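Local structure of Peptide/nickel transport system substrate-binding protein (Listeria monocytogenes serotype 1/2a, 5KZT) at residues S114-A119 with P164-L169. The protein binds peptides and, as an OppA-type solute-binding protein, probably delivers them for transport across the cell membrane. Numbering follows the deposited sequence.
Sequences SYLFDA and PTFFPL
F117 and F166 reach toward each other tip to tip, and their rings overlap as an offset stack. The centroids lie 4.0 Å apart and the planes differ by 9°. F117 can be followed outward. Its CB leaves the 3-10 turn, and chi1 of -70° sets CG beside the backbone N, anti to the carbonyl carbon. CG and CD1 each lie near F166 CZ, and F166 CZ sits over the centre of the F117 ring. F117 CD2 and CE2 lie against F166 CE2, the latter pair at 3.5 Å. On the other side of the ring, F117 CE1 meets the methyl T165 CG2 at 3.7 Å. At the tip, F117 CZ lies over the centre of the F166 ring. T165 O lies at the F117 ring edge, in plane, 3.6 Å from F117 CZ. L116 flanks the stack, its CB 3.8 Å from F166 CE1 at the ring edge. W101 of helix 94-105 packs edge-to-face with both rings, and its NE1 donates to F166 O. L160 of helix 157-161 also touches F166. The contact joins two 3-10 turns within a buried aromatic cluster. No hydrogen bond crosses between the segments, so their direct contact rests on ring stacking and apolar packing.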
ATOM      1  N   SER A 114      -3.091   7.000  10.745  1.00 13.90           N
ATOM      2  CA  SER A 114      -3.812   7.229  11.998  1.00 13.99           C
ATOM      3  C   SER A 114      -5.331   7.002  11.855  1.00 14.19           C
ATOM      4  O   SER A 114      -5.989   6.609  12.819  1.00 14.08           O
ATOM      5  CB  SER A 114      -3.519   8.618  12.549  1.00 14.40           C
ATOM      6  OG  SER A 114      -4.072   9.602  11.713  1.00 14.67           O
ATOM      7  N   TYR A 115      -5.872   7.225  10.652  1.00 14.39           N
ATOM      8  CA  TYR A 115      -7.300   7.036  10.380  1.00 15.01           C
ATOM      9  C   TYR A 115      -7.794   5.578  10.565  1.00 14.61           C
ATOM     10  O   TYR A 115      -8.963   5.369  10.849  1.00 14.82           O
ATOM     11  CB  TYR A 115      -7.676   7.574   8.997  1.00 15.81           C
ATOM     12  CG  TYR A 115      -7.156   6.789   7.807  1.00 16.24           C
ATOM     13  CD1 TYR A 115      -7.903   5.745   7.252  1.00 16.72           C
ATOM     14  CD2 TYR A 115      -5.942   7.107   7.208  1.00 16.45           C
ATOM     15  CE1 TYR A 115      -7.427   5.027   6.158  1.00 16.93           C
ATOM     16  CE2 TYR A 115      -5.482   6.428   6.088  1.00 16.93           C
ATOM     17  CZ  TYR A 115      -6.227   5.374   5.577  1.00 17.12           C
ATOM     18  OH  TYR A 115      -5.791   4.682   4.475  1.00 17.40           O
ATOM     19  N   LEU A 116      -6.907   4.592  10.451  1.00 13.92           N
ATOM     20  CA  LEU A 116      -7.290   3.198  10.685  1.00 13.68           C
ATOM     21  C   LEU A 116      -7.749   2.981  12.122  1.00 13.60           C
ATOM     22  O   LEU A 116      -8.538   2.069  12.407  1.00 13.07           O
ATOM     23  CB  LEU A 116      -6.127   2.245  10.391  1.00 13.44           C
ATOM     24  CG  LEU A 116      -5.662   2.147   8.938  1.00 13.60           C
ATOM     25  CD1 LEU A 116      -4.495   1.192   8.834  1.00 13.52           C
ATOM     26  CD2 LEU A 116      -6.787   1.720   8.019  1.00 13.90           C
ATOM     27  N   PHE A 117      -7.264   3.826  13.029  1.00 14.09           N
ATOM     28  CA  PHE A 117      -7.637   3.732  14.431  1.00 14.67           C
ATOM     29  C   PHE A 117      -9.024   4.304  14.751  1.00 16.09           C
ATOM     30  O   PHE A 117      -9.448   4.247  15.903  1.00 15.96           O
ATOM     31  CB  PHE A 117      -6.549   4.368  15.319  1.00 14.60           C
ATOM     32  CG  PHE A 117      -5.299   3.572  15.360  1.00 13.85           C
ATOM     33  CD1 PHE A 117      -4.399   3.586  14.301  1.00 13.76           C
ATOM     34  CD2 PHE A 117      -5.043   2.744  16.431  1.00 14.07           C
ATOM     35  CE1 PHE A 117      -3.263   2.796  14.321  1.00 13.44           C
ATOM     36  CE2 PHE A 117      -3.905   1.978  16.470  1.00 13.73           C
ATOM     37  CZ  PHE A 117      -3.015   1.999  15.419  1.00 13.58           C
ATOM     38  N   ASP A 118      -9.740   4.792  13.743  1.00 17.51           N
ATOM     39  CA  ASP A 118     -11.186   5.060  13.858  1.00 19.53           C
ATOM     40  C   ASP A 118     -11.962   3.845  14.373  1.00 18.60           C
ATOM     41  O   ASP A 118     -13.001   4.006  14.981  1.00 18.30           O
ATOM     42  CB  ASP A 118     -11.786   5.426  12.497  1.00 21.81           C
ATOM     43  CG  ASP A 118     -11.498   6.844  12.070  1.00 24.86           C
ATOM     44  OD1 ASP A 118     -10.944   7.656  12.863  1.00 27.15           O
ATOM     45  OD2 ASP A 118     -11.877   7.171  10.901  1.00 28.01           O
ATOM     46  N   ALA A 119     -11.470   2.648  14.055  1.00 17.61           N
ATOM     47  CA  ALA A 119     -12.008   1.387  14.577  1.00 17.56           C
ATOM     48  C   ALA A 119     -11.886   1.240  16.102  1.00 17.39           C
ATOM     49  O   ALA A 119     -12.651   0.488  16.685  1.00 17.59           O
ATOM     50  CB  ALA A 119     -11.316   0.214  13.902  1.00 17.51           C
ATOM     51  N   PRO A 164       0.916  -3.431   9.954  1.00 13.53           N
ATOM     52  CA  PRO A 164       2.044  -2.880  10.724  1.00 13.72           C
ATOM     53  C   PRO A 164       1.789  -1.697  11.681  1.00 13.45           C
ATOM     54  O   PRO A 164       2.438  -1.620  12.714  1.00 13.92           O
ATOM     55  CB  PRO A 164       3.040  -2.503   9.629  1.00 13.80           C
ATOM     56  CG  PRO A 164       2.857  -3.606   8.660  1.00 13.56           C
ATOM     57  CD  PRO A 164       1.350  -3.743   8.579  1.00 13.63           C
ATOM     58  N   THR A 165       0.833  -0.829  11.368  1.00 13.13           N
ATOM     59  CA  THR A 165       0.530   0.325  12.223  1.00 13.34           C
ATOM     60  C   THR A 165       0.062  -0.093  13.626  1.00 13.28           C
ATOM     61  O   THR A 165       0.210   0.668  14.585  1.00 13.60           O
ATOM     62  CB  THR A 165      -0.530   1.260  11.584  1.00 13.26           C
ATOM     63  OG1 THR A 165      -0.432   1.199  10.157  1.00 13.62           O
ATOM     64  CG2 THR A 165      -0.340   2.715  12.065  1.00 13.52           C
ATOM     65  N   PHE A 166      -0.487  -1.297  13.733  1.00 13.16           N
ATOM     66  CA  PHE A 166      -0.966  -1.879  14.984  1.00 13.37           C
ATOM     67  C   PHE A 166       0.065  -2.810  15.664  1.00 13.77           C
ATOM     68  O   PHE A 166      -0.236  -3.411  16.680  1.00 13.75           O
ATOM     69  CB  PHE A 166      -2.259  -2.662  14.707  1.00 13.31           C
ATOM     70  CG  PHE A 166      -3.408  -1.793  14.303  1.00 13.30           C
ATOM     71  CD1 PHE A 166      -3.492  -1.268  13.025  1.00 13.26           C
ATOM     72  CD2 PHE A 166      -4.411  -1.478  15.218  1.00 13.30           C
ATOM     73  CE1 PHE A 166      -4.575  -0.441  12.669  1.00 13.22           C
ATOM     74  CE2 PHE A 166      -5.490  -0.662  14.849  1.00 13.45           C
ATOM     75  CZ  PHE A 166      -5.555  -0.148  13.586  1.00 13.12           C
ATOM     76  N   PHE A 167       1.280  -2.909  15.123  1.00 13.82           N
ATOM     77  CA  PHE A 167       2.349  -3.673  15.769  1.00 14.53           C
ATOM     78  C   PHE A 167       2.804  -2.944  17.035  1.00 15.03           C
ATOM     79  O   PHE A 167       2.717  -1.724  17.088  1.00 15.02           O
ATOM     80  CB  PHE A 167       3.542  -3.827  14.825  1.00 14.57           C
ATOM     81  CG  PHE A 167       3.314  -4.765  13.658  1.00 14.69           C
ATOM     82  CD1 PHE A 167       2.076  -5.377  13.406  1.00 14.66           C
ATOM     83  CD2 PHE A 167       4.359  -5.005  12.779  1.00 14.79           C
ATOM     84  CE1 PHE A 167       1.906  -6.217  12.325  1.00 15.15           C
ATOM     85  CE2 PHE A 167       4.197  -5.854  11.698  1.00 15.24           C
ATOM     86  CZ  PHE A 167       2.975  -6.461  11.464  1.00 15.17           C
ATOM     87  N   PRO A 168       3.334  -3.686  18.030  1.00 15.45           N
ATOM     88  CA  PRO A 168       3.932  -3.071  19.211  1.00 15.90           C
ATOM     89  C   PRO A 168       5.273  -2.398  18.921  1.00 16.30           C
ATOM     90  O   PRO A 168       5.918  -2.689  17.903  1.00 15.77           O
ATOM     91  CB  PRO A 168       4.104  -4.248  20.160  1.00 16.43           C
ATOM     92  CG  PRO A 168       4.349  -5.410  19.253  1.00 16.47           C
ATOM     93  CD  PRO A 168       3.556  -5.146  18.003  1.00 15.69           C
ATOM     94  N   LEU A 169       5.633  -1.451  19.788  1.00 17.01           N
ATOM     95  CA  LEU A 169       6.936  -0.797  19.773  1.00 17.86           C
ATOM     96  C   LEU A 169       7.482  -0.728  21.191  1.00 18.77           C
ATOM     97  O   LEU A 169       6.723  -0.602  22.154  1.00 18.68           O
ATOM     98  CB  LEU A 169       6.828   0.611  19.182  1.00 18.03           C
ATOM     99  CG  LEU A 169       6.542   0.651  17.680  1.00 17.72           C
ATOM    100  CD1 LEU A 169       6.168   2.069  17.264  1.00 17.97           C
ATOM    101  CD2 LEU A 169       7.738   0.139  16.879  1.00 18.16           C
TER